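Local structure of sporulation inhibitor of replication protein SirA (Bacillus subtilis, 4TPS) at residues F32-D37 with Q56-P61; Q69-N74 with A98-K103; I120-L125 with F132-F137. The protein inhibits the initiation of DNA replication during sporulation, preventing overinitiation and so keeping the cell diploid, with binding to domain I of DnaA as one proposed route. One frame throughout, in Å; residues are numbered along the deposited sequence.

Contact 1 (F32-D37 with Q56-P61); sequences FELFQD and QYITQP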
loop_
_atom_site.group_PDB
_atom_site.type_symbol
_atom_site.label_atom_id
_atom_site.label_comp_id
_atom_site.label_asym_id
_atom_site.label_seq_id
_atom_site.Cartn_x
_atom_site.Cartn_y
_atom_site.Cartn_z
ATOM N N PHE A 32 0.893 5.986 -5.837
ATOM C CA PHE A 32 -0.232 6.882 -6.006
ATOM C C PHE A 32 -1.356 6.207 -6.810
ATOM O O PHE A 32 -2.499 6.275 -6.400
ATOM C CB PHE A 32 0.219 8.167 -6.701
ATOM C CG PHE A 32 -0.917 9.113 -7.038
ATOM C CD1 PHE A 32 -1.347 10.003 -6.076
ATOM C CD2 PHE A 32 -1.536 9.130 -8.271
ATOM C CE1 PHE A 32 -2.378 10.868 -6.320
ATOM C CE2 PHE A 32 -2.587 9.997 -8.530
ATOM C CZ PHE A 32 -2.971 10.920 -7.569
ATOM N N GLU A 33 -0.996 5.537 -7.925
ATOM C CA GLU A 33 -2.004 4.897 -8.760
ATOM C C GLU A 33 -2.734 3.746 -8.037
ATOM O O GLU A 33 -3.933 3.560 -8.178
ATOM C CB GLU A 33 -1.391 4.427 -10.086
ATOM C CG GLU A 33 -0.996 5.619 -10.957
ATOM C CD GLU A 33 -0.486 5.235 -12.340
ATOM O OE1 GLU A 33 0.663 5.609 -12.661
ATOM O OE2 GLU A 33 -1.239 4.586 -13.106
ATOM N N LEU A 34 -2.014 2.984 -7.236
ATOM C CA LEU A 34 -2.610 1.934 -6.405
ATOM C C LEU A 34 -3.643 2.498 -5.412
ATOM O O LEU A 34 -4.789 2.061 -5.332
ATOM C CB LEU A 34 -1.564 1.170 -5.666
ATOM C CG LEU A 34 -2.082 0.016 -4.799
ATOM C CD1 LEU A 34 -2.507 -1.153 -5.682
ATOM C CD2 LEU A 34 -1.035 -0.447 -3.804
ATOM N N PHE A 35 -3.225 3.499 -4.684
ATOM C CA PHE A 35 -4.141 4.200 -3.760
ATOM C C PHE A 35 -5.364 4.879 -4.460
ATOM O O PHE A 35 -6.496 4.782 -3.993
ATOM C CB PHE A 35 -3.393 5.178 -2.899
ATOM C CG PHE A 35 -2.510 4.503 -1.855
ATOM C CD1 PHE A 35 -3.054 3.873 -0.770
ATOM C CD2 PHE A 35 -1.132 4.498 -1.962
ATOM C CE1 PHE A 35 -2.252 3.277 0.204
ATOM C CE2 PHE A 35 -0.330 3.875 -1.021
ATOM C CZ PHE A 35 -0.899 3.272 0.075
ATOM N N GLN A 36 -5.107 5.457 -5.605
ATOM C CA GLN A 36 -6.165 6.095 -6.372
ATOM C C GLN A 36 -7.158 5.010 -6.875
ATOM O O GLN A 36 -8.375 5.212 -6.824
ATOM C CB GLN A 36 -5.600 6.912 -7.504
ATOM C CG GLN A 36 -6.684 7.608 -8.347
ATOM C CD GLN A 36 -6.092 8.477 -9.411
ATOM O OE1 GLN A 36 -5.475 8.002 -10.393
ATOM N NE2 GLN A 36 -6.255 9.773 -9.225
ATOM N N ASP A 37 -6.652 3.854 -7.299
ATOM C CA ASP A 37 -7.538 2.757 -7.693
ATOM C C ASP A 37 -8.452 2.317 -6.565
ATOM O O ASP A 37 -9.618 2.046 -6.781
ATOM C CB ASP A 37 -6.735 1.554 -8.151
ATOM C CG ASP A 37 -6.195 1.710 -9.547
ATOM O OD1 ASP A 37 -6.611 2.637 -10.295
ATOM O OD2 ASP A 37 -5.331 0.862 -9.879
ATOM N N GLN A 56 -3.377 -2.985 2.490
ATOM C CA GLN A 56 -3.227 -3.427 3.885
ATOM C C GLN A 56 -1.779 -3.970 4.157
ATOM O O GLN A 56 -1.168 -3.703 5.191
ATOM C CB GLN A 56 -4.303 -4.495 4.208
ATOM C CG GLN A 56 -5.741 -3.906 4.225
ATOM C CD GLN A 56 -6.905 -4.928 4.345
ATOM O OE1 GLN A 56 -6.778 -6.149 4.074
ATOM N NE2 GLN A 56 -8.076 -4.410 4.738
ATOM N N TYR A 57 -1.245 -4.707 3.198
ATOM C CA TYR A 57 0.063 -5.303 3.309
ATOM C C TYR A 57 1.207 -4.305 3.322
ATOM O O TYR A 57 2.166 -4.447 4.102
ATOM C CB TYR A 57 0.230 -6.381 2.232
ATOM C CG TYR A 57 1.462 -7.255 2.429
ATOM C CD1 TYR A 57 2.731 -6.833 2.049
ATOM C CD2 TYR A 57 1.355 -8.501 3.017
ATOM C CE1 TYR A 57 3.866 -7.663 2.252
ATOM C CE2 TYR A 57 2.460 -9.320 3.209
ATOM C CZ TYR A 57 3.697 -8.908 2.832
ATOM O OH TYR A 57 4.822 -9.696 2.971
ATOM N N ILE A 58 1.128 -3.255 2.497
ATOM C CA ILE A 58 2.268 -2.360 2.316
ATOM C C ILE A 58 2.256 -1.167 3.277
ATOM O O ILE A 58 3.160 -0.374 3.244
ATOM C CB ILE A 58 2.387 -1.843 0.853
ATOM C CG1 ILE A 58 1.248 -0.851 0.505
ATOM C CG2 ILE A 58 2.400 -3.033 -0.146
ATOM C CD1 ILE A 58 1.521 -0.126 -0.814
ATOM N N THR A 59 1.218 -1.056 4.089
ATOM C CA THR A 59 1.083 0.045 5.004
ATOM C C THR A 59 1.082 -0.436 6.453
ATOM O O THR A 59 0.822 -1.625 6.756
ATOM C CB THR A 59 -0.208 0.869 4.706
ATOM O OG1 THR A 59 -1.375 0.076 4.876
ATOM C CG2 THR A 59 -0.197 1.430 3.305
ATOM N N GLN A 60 1.340 0.509 7.366
ATOM C CA GLN A 60 1.352 0.253 8.813
ATOM C C GLN A 60 0.118 0.856 9.440
ATOM O O GLN A 60 -0.372 1.888 8.970
ATOM C CB GLN A 60 2.581 0.914 9.465
ATOM C CG GLN A 60 3.880 0.414 8.843
ATOM C CD GLN A 60 5.109 0.730 9.673
ATOM O OE1 GLN A 60 5.101 1.611 10.471
ATOM N NE2 GLN A 60 6.164 -0.049 9.494
ATOM N N PRO A 61 -0.348 0.265 10.530
ATOM C CA PRO A 61 -1.428 0.911 11.292
ATOM C C PRO A 61 -0.959 2.297 11.792
ATOM O O PRO A 61 0.217 2.480 12.192
ATOM C CB PRO A 61 -1.677 -0.033 12.462
ATOM C CG PRO A 61 -0.878 -1.224 12.245
ATOM C CD PRO A 61 0.114 -0.996 11.144
#
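Leu-34 and Phe-35 of helix 28-39 meet Ile-58 and Thr-59 of segment 56-61, near the end of helix 45-58 and the weakly bonded strand 59-60. The interactions across the contact are apolar, and no hydrogen bond crosses it.

The aliphatic part joins two methyl groups. CD2 of Leu-34 and CD1 of Ile-58 meet end on, at 3.9 Å. With chi1 at -178° the Leu-34 isobutyl group stands away from its own N and is carried out from the helix toward Ile-58. The ethyl branch of Ile-58 is extended (chi2 168°), and CD1 becomes its leading atom.

The aromatic part centres on the Phe-35 ring. CG2 of Thr-59 lies near the plane of this ring, at its edge, 3.8 Å from CZ and 4.2 Å from CE1. CD1 of Ile-58 approaches the same ring obliquely, 4.3 Å from CZ, and thereby touches both helix residues. On the same chain, Phe-35 also meets the ring of Tyr-14, on strand 9-16.

The polar end of Thr-59 is bonded outside the contact. While its methyl faces Phe-35, OG1 bonds back to Ile-55 O in the preceding helical turn and also to His-105 ND1.

Nearby, Leu-34 and Ile-58 pack on an aromatic side chain of the other protein in the assembly, and Tyr-57 OH is hydrogen-bonded to that chain. The contact therefore lies just behind a protein-binding surface, consistent with the binding of SirA to domain I of DnaA. Its chemistry implies that segments 32-37 and 56-61 meet by apolar packing only, with no hydrogen bond between them, while the buried threonine hydroxyl is satisfied from elsewhere.

Contact 2 (Q69-N74 with A98-K103); sequences QRLKMN and ATFMMK
Leu-71 has CG anti to its carbonyl carbon (chi1 -72°), which turns CD1 toward the Phe-100 ring. Phe-100 has its ring anti to the backbone N (chi1 175°), reaching out from the strand toward the helix. This is helix-on-sheet packing: helix 64-75 lies against strand 96-103 of the antiparallel sheet.

One methyl does the touching on the helix side. CD1 of Leu-71 lies 3.7 Å from CE1 of Phe-100 and 4.1 Å from CD1 of that ring. It comes in neither squarely over the ring nor along its plane. The same leucine methyl also meets the terminal CE of Met-102, at 4.3 Å. Phe-100 and Met-102 are two residues apart on the strand, and both CB atoms point toward the helix. The contact is small, burying 100 Å² in all, but its three touching residues are buried and wholly apolar at their meeting points.

Other residues close in around it. Helix 116-128 comes alongside through Phe-121, which touches Leu-71 and meets the Phe-100 ring with the planes at about 30°. Met-67, one turn back on helix 64-75, packs on both Phe-100 and Met-102. Strand 106-113 adds Ile-107 and Ile-109 against Phe-100. Leu-71 thus enters the hydrophobic layer between the sheet and two helices.

Within the strand, Met-102 SD lies at the edge of the Phe-100 ring, in its plane, 3.8 Å from Phe-100 CE1.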
loop_
_atom_site.group_PDB
_atom_site.type_symbol
_atom_site.label_atom_id
_atom_site.label_comp_id
_atom_site.label_asym_id
_atom_site.label_seq_id
_atom_site.Cartn_x
_atom_site.Cartn_y
_atom_site.Cartn_z
ATOM N N GLN A 69 -1.137 12.088 21.547
ATOM C CA GLN A 69 -0.224 12.801 22.420
ATOM C C GLN A 69 0.497 13.937 21.710
ATOM O O GLN A 69 0.569 15.069 22.219
ATOM C CB GLN A 69 0.726 11.828 23.047
ATOM C CG GLN A 69 -0.033 10.834 23.933
ATOM C CD GLN A 69 0.782 9.642 24.424
ATOM O OE1 GLN A 69 1.686 9.152 23.740
ATOM N NE2 GLN A 69 0.429 9.138 25.624
ATOM N N ARG A 70 1.039 13.622 20.548
ATOM C CA ARG A 70 1.750 14.614 19.768
ATOM C C ARG A 70 0.879 15.765 19.274
ATOM O O ARG A 70 1.305 16.962 19.308
ATOM C CB ARG A 70 2.463 13.930 18.582
ATOM C CG ARG A 70 3.587 12.990 18.970
ATOM C CD ARG A 70 4.762 13.785 19.530
ATOM N NE ARG A 70 5.932 12.950 19.873
ATOM C CZ ARG A 70 6.963 12.698 19.071
ATOM N NH1 ARG A 70 7.038 13.206 17.844
ATOM N NH2 ARG A 70 7.966 11.935 19.519
ATOM N N LEU A 71 -0.322 15.428 18.859
ATOM C CA LEU A 71 -1.281 16.471 18.440
ATOM C C LEU A 71 -1.662 17.402 19.581
ATOM O O LEU A 71 -1.667 18.633 19.420
ATOM C CB LEU A 71 -2.532 15.827 17.846
ATOM C CG LEU A 71 -2.329 15.190 16.457
ATOM C CD1 LEU A 71 -3.473 14.217 16.188
ATOM C CD2 LEU A 71 -2.240 16.254 15.381
ATOM N N LYS A 72 -2.014 16.844 20.719
ATOM C CA LYS A 72 -2.439 17.674 21.835
ATOM C C LYS A 72 -1.339 18.572 22.305
ATOM O O LYS A 72 -1.593 19.723 22.678
ATOM C CB LYS A 72 -2.893 16.825 22.995
ATOM C CG LYS A 72 -4.238 16.136 22.765
ATOM C CD LYS A 72 -4.776 15.625 24.096
ATOM C CE LYS A 72 -5.378 14.245 23.976
ATOM N NZ LYS A 72 -6.294 14.244 22.824
ATOM N N MET A 73 -0.096 18.107 22.252
ATOM C CA MET A 73 1.029 18.966 22.628
ATOM C C MET A 73 1.235 20.114 21.650
ATOM O O MET A 73 1.395 21.279 22.049
ATOM C CB MET A 73 2.319 18.174 22.641
ATOM C CG MET A 73 2.469 17.242 23.769
ATOM S SD MET A 73 3.924 16.343 23.266
ATOM C CE MET A 73 3.625 14.919 24.294
ATOM N N ASN A 74 1.234 19.804 20.368
ATOM C CA ASN A 74 1.453 20.784 19.345
ATOM C C ASN A 74 0.341 21.818 19.178
ATOM O O ASN A 74 0.627 22.969 18.837
ATOM C CB ASN A 74 1.665 20.103 18.028
ATOM C CG ASN A 74 2.360 21.007 17.068
ATOM O OD1 ASN A 74 3.545 21.348 17.236
ATOM N ND2 ASN A 74 1.641 21.467 16.115
ATOM N N ALA A 98 -8.495 23.475 8.979
ATOM C CA ALA A 98 -8.153 22.080 8.562
ATOM C C ALA A 98 -8.732 21.078 9.520
ATOM O O ALA A 98 -8.831 21.329 10.716
ATOM C CB ALA A 98 -6.656 21.874 8.436
ATOM N N THR A 99 -9.115 19.948 8.953
ATOM C CA THR A 99 -9.623 18.770 9.626
ATOM C C THR A 99 -8.694 17.621 9.434
ATOM O O THR A 99 -8.284 17.381 8.306
ATOM C CB THR A 99 -11.043 18.397 9.067
ATOM O OG1 THR A 99 -11.894 19.568 9.059
ATOM C CG2 THR A 99 -11.700 17.268 9.890
ATOM N N PHE A 100 -8.433 16.901 10.530
ATOM C CA PHE A 100 -7.537 15.703 10.568
ATOM C C PHE A 100 -8.351 14.557 11.107
ATOM O O PHE A 100 -8.957 14.677 12.193
ATOM C CB PHE A 100 -6.347 16.032 11.468
ATOM C CG PHE A 100 -5.386 14.877 11.714
ATOM C CD1 PHE A 100 -5.656 13.940 12.703
ATOM C CD2 PHE A 100 -4.210 14.780 10.992
ATOM C CE1 PHE A 100 -4.754 12.922 12.960
ATOM C CE2 PHE A 100 -3.336 13.756 11.264
ATOM C CZ PHE A 100 -3.623 12.833 12.244
ATOM N N MET A 101 -8.414 13.452 10.371
ATOM C CA MET A 101 -9.129 12.263 10.821
ATOM C C MET A 101 -8.174 11.056 10.763
ATOM O O MET A 101 -7.579 10.790 9.731
ATOM C CB MET A 101 -10.305 12.000 9.866
ATOM C CG MET A 101 -11.206 13.221 9.683
ATOM S SD MET A 101 -12.499 13.228 8.409
ATOM C CE MET A 101 -13.904 12.917 9.514
ATOM N N MET A 102 -8.042 10.317 11.855
ATOM C CA MET A 102 -7.213 9.129 11.840
ATOM C C MET A 102 -8.003 7.874 12.139
ATOM O O MET A 102 -8.665 7.769 13.160
ATOM C CB MET A 102 -5.982 9.309 12.751
ATOM C CG MET A 102 -6.230 9.473 14.176
ATOM S SD MET A 102 -4.641 9.676 15.027
ATOM C CE MET A 102 -5.327 10.395 16.530
ATOM N N LYS A 103 -7.851 6.876 11.267
ATOM C CA LYS A 103 -8.560 5.611 11.422
ATOM C C LYS A 103 -7.852 4.460 10.825
ATOM O O LYS A 103 -7.651 4.456 9.604
ATOM C CB LYS A 103 -9.971 5.687 10.786
ATOM C CG LYS A 103 -10.938 4.613 11.258
ATOM C CD LYS A 103 -12.279 4.826 10.557
ATOM C CE LYS A 103 -13.231 3.657 10.760
ATOM N NZ LYS A 103 -13.898 3.719 12.083
#

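Contact 3 (I120-L125 with F132-F137); sequences IFFEVL and FLAMDF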
loop_
_atom_site.group_PDB
_atom_site.type_symbol
_atom_site.label_atom_id
_atom_site.label_comp_id
_atom_site.label_asym_id
_atom_site.label_seq_id
_atom_site.Cartn_x
_atom_site.Cartn_y
_atom_site.Cartn_z
ATOM N N ILE A 120 0.356 22.417 9.664
ATOM C CA ILE A 120 0.352 22.159 11.102
ATOM C C ILE A 120 0.291 20.626 11.387
ATOM O O ILE A 120 1.057 20.097 12.207
ATOM C CB ILE A 120 -0.768 22.939 11.813
ATOM C CG1 ILE A 120 -0.335 24.434 11.890
ATOM C CG2 ILE A 120 -1.024 22.403 13.194
ATOM C CD1 ILE A 120 -1.376 25.342 12.421
ATOM N N PHE A 121 -0.583 19.939 10.654
ATOM C CA PHE A 121 -0.706 18.498 10.794
ATOM C C PHE A 121 0.497 17.751 10.188
ATOM O O PHE A 121 1.009 16.801 10.784
ATOM C CB PHE A 121 -2.013 18.020 10.202
ATOM C CG PHE A 121 -3.247 18.483 10.973
ATOM C CD1 PHE A 121 -3.410 18.159 12.291
ATOM C CD2 PHE A 121 -4.250 19.173 10.339
ATOM C CE1 PHE A 121 -4.521 18.554 13.026
ATOM C CE2 PHE A 121 -5.377 19.584 11.045
ATOM C CZ PHE A 121 -5.500 19.265 12.387
ATOM N N PHE A 122 0.956 18.194 9.026
ATOM C CA PHE A 122 2.069 17.537 8.340
ATOM C C PHE A 122 3.308 17.634 9.200
ATOM O O PHE A 122 4.129 16.716 9.191
ATOM C CB PHE A 122 2.405 18.126 6.954
ATOM C CG PHE A 122 1.340 17.909 5.876
ATOM C CD1 PHE A 122 0.441 16.881 5.939
ATOM C CD2 PHE A 122 1.365 18.691 4.712
ATOM C CE1 PHE A 122 -0.506 16.694 4.954
ATOM C CE2 PHE A 122 0.429 18.501 3.713
ATOM C CZ PHE A 122 -0.479 17.453 3.815
ATOM N N GLU A 123 3.498 18.741 9.904
ATOM C CA GLU A 123 4.676 18.888 10.772
ATOM C C GLU A 123 4.632 17.866 11.935
ATOM O O GLU A 123 5.659 17.287 12.282
ATOM C CB GLU A 123 4.742 20.291 11.363
ATOM C CG GLU A 123 6.076 20.595 11.974
ATOM C CD GLU A 123 7.175 20.946 10.945
ATOM O OE1 GLU A 123 8.251 21.388 11.392
ATOM O OE2 GLU A 123 7.019 20.783 9.705
ATOM N N VAL A 124 3.461 17.605 12.517
ATOM C CA VAL A 124 3.374 16.583 13.568
ATOM C C VAL A 124 3.732 15.198 12.955
ATOM O O VAL A 124 4.578 14.469 13.470
ATOM C CB VAL A 124 1.976 16.569 14.165
ATOM C CG1 VAL A 124 1.754 15.391 15.097
ATOM C CG2 VAL A 124 1.696 17.889 14.894
ATOM N N LEU A 125 3.147 14.894 11.827
ATOM C CA LEU A 125 3.358 13.612 11.132
ATOM C C LEU A 125 4.828 13.375 10.760
ATOM O O LEU A 125 5.365 12.318 11.022
ATOM C CB LEU A 125 2.469 13.537 9.859
ATOM C CG LEU A 125 0.963 13.421 10.161
ATOM C CD1 LEU A 125 0.179 13.553 8.867
ATOM C CD2 LEU A 125 0.610 12.138 10.811
ATOM N N PHE A 132 5.358 8.793 5.952
ATOM C CA PHE A 132 3.986 9.158 5.544
ATOM C C PHE A 132 4.009 9.640 4.105
ATOM O O PHE A 132 4.757 10.523 3.724
ATOM C CB PHE A 132 3.401 10.230 6.441
ATOM C CG PHE A 132 3.010 9.747 7.823
ATOM C CD1 PHE A 132 1.859 8.978 7.988
ATOM C CD2 PHE A 132 3.796 10.045 8.926
ATOM C CE1 PHE A 132 1.510 8.554 9.255
ATOM C CE2 PHE A 132 3.459 9.578 10.206
ATOM C CZ PHE A 132 2.314 8.844 10.370
ATOM N N LEU A 133 3.158 9.032 3.306
ATOM C CA LEU A 133 2.865 9.436 1.924
ATOM C C LEU A 133 1.489 10.091 1.832
ATOM O O LEU A 133 0.478 9.470 2.137
ATOM C CB LEU A 133 2.897 8.195 1.059
ATOM C CG LEU A 133 2.775 8.408 -0.450
ATOM C CD1 LEU A 133 4.067 9.076 -0.996
ATOM C CD2 LEU A 133 2.570 7.054 -1.151
ATOM N N ALA A 134 1.460 11.375 1.473
ATOM C CA ALA A 134 0.212 12.157 1.447
ATOM C C ALA A 134 -0.175 12.335 -0.027
ATOM O O ALA A 134 0.673 12.660 -0.865
ATOM C CB ALA A 134 0.480 13.546 2.057
ATOM N N MET A 135 -1.461 12.175 -0.344
ATOM C CA MET A 135 -1.882 12.182 -1.711
ATOM C C MET A 135 -3.220 12.895 -1.821
ATOM O O MET A 135 -4.180 12.521 -1.109
ATOM C CB MET A 135 -2.121 10.743 -2.137
ATOM C CG MET A 135 -0.863 9.848 -2.191
ATOM S SD MET A 135 -1.220 8.073 -2.218
ATOM C CE MET A 135 -1.568 7.756 -0.506
ATOM N N ASP A 136 -3.286 13.873 -2.738
ATOM C CA ASP A 136 -4.577 14.537 -3.103
ATOM C C ASP A 136 -4.946 14.049 -4.506
ATOM O O ASP A 136 -4.280 14.382 -5.475
ATOM C CB ASP A 136 -4.421 16.054 -3.018
ATOM C CG ASP A 136 -5.746 16.788 -3.277
ATOM O OD1 ASP A 136 -6.566 16.282 -4.030
ATOM O OD2 ASP A 136 -5.968 17.925 -2.731
ATOM N N PHE A 137 -5.994 13.226 -4.589
ATOM C CA PHE A 137 -6.428 12.610 -5.823
ATOM C C PHE A 137 -7.227 13.592 -6.699
ATOM O O PHE A 137 -7.516 13.289 -7.839
ATOM C CB PHE A 137 -7.349 11.415 -5.517
ATOM C CG PHE A 137 -6.691 10.341 -4.687
ATOM C CD1 PHE A 137 -5.520 9.713 -5.140
ATOM C CD2 PHE A 137 -7.197 9.980 -3.505
ATOM C CE1 PHE A 137 -4.887 8.768 -4.382
ATOM C CE2 PHE A 137 -6.561 9.034 -2.733
ATOM C CZ PHE A 137 -5.407 8.441 -3.170
#
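Leu-125 on Phe-132 is a CH-pi contact within a helix-to-strand packing. It sits close to the centre of the chain, where helix 116-128 meets strand 132-136, the next strand along the sequence. CD2 of Leu-125 lies over one face of the Phe-132 ring, 3.9 Å from its centroid. The approach is 18° off the ring normal, with the methyl offset toward the rim. CZ is the ring atom nearest this methyl, at 3.7 Å. The leucine chain stands roughly perpendicular to the phenylalanine side chain.

The leucine also meets the ring nearer its own backbone. Its CB lies 3.9 Å from Phe-132 CD2, and its carbonyl O is 3.4 Å from CE2. Phe-132 has CG anti to its carbonyl carbon (chi1 -73°), which swings the ring back toward the end of the helix.

The two segments form an alpha-beta unit: helix 116-128 runs through a three-residue link into strand 132-136 and packs on the antiparallel sheet. That strand pairs with strand 9-16 and with strand 141-144, and the helix packs on the face carrying Phe-132 and Ala-134. Ile-107 and Leu-145 each touch both Leu-125 and Phe-132. Replacing Phe-132 by an alanine removes the ring, which is likely to leave Leu-125 CD2 without its aromatic face and open a gap between helix and strand.

Farther along, the contact is lighter. Ala-134 CB lies oblique to the Phe-122 ring, 4.4 Å from Phe-122 CZ. Tyr-11 of strand 9-16 meets the Phe-122 ring edge-to-face.

The three contacts follow one another along the chain, each closing before the next opens, and all reach the same antiparallel sheet. Contacts 1 and 2 lie on opposite sides of the chain's centre, with their centres 21 Å apart, and do not touch. Contact 3 lies between them in the packing. Its centre is 11 Å from that of contact 2, which it joins through Phe-121 against Ala-98 and Val-124 against Asn-74. It is 15 Å from contact 1, where Met-135 and Phe-137 meet helix 28-39. Strand 132-136 thus has helices packed on both faces. Contact 1 alone borders the other protein of the assembly; contacts 2 and 3 belong to the interior of SirA.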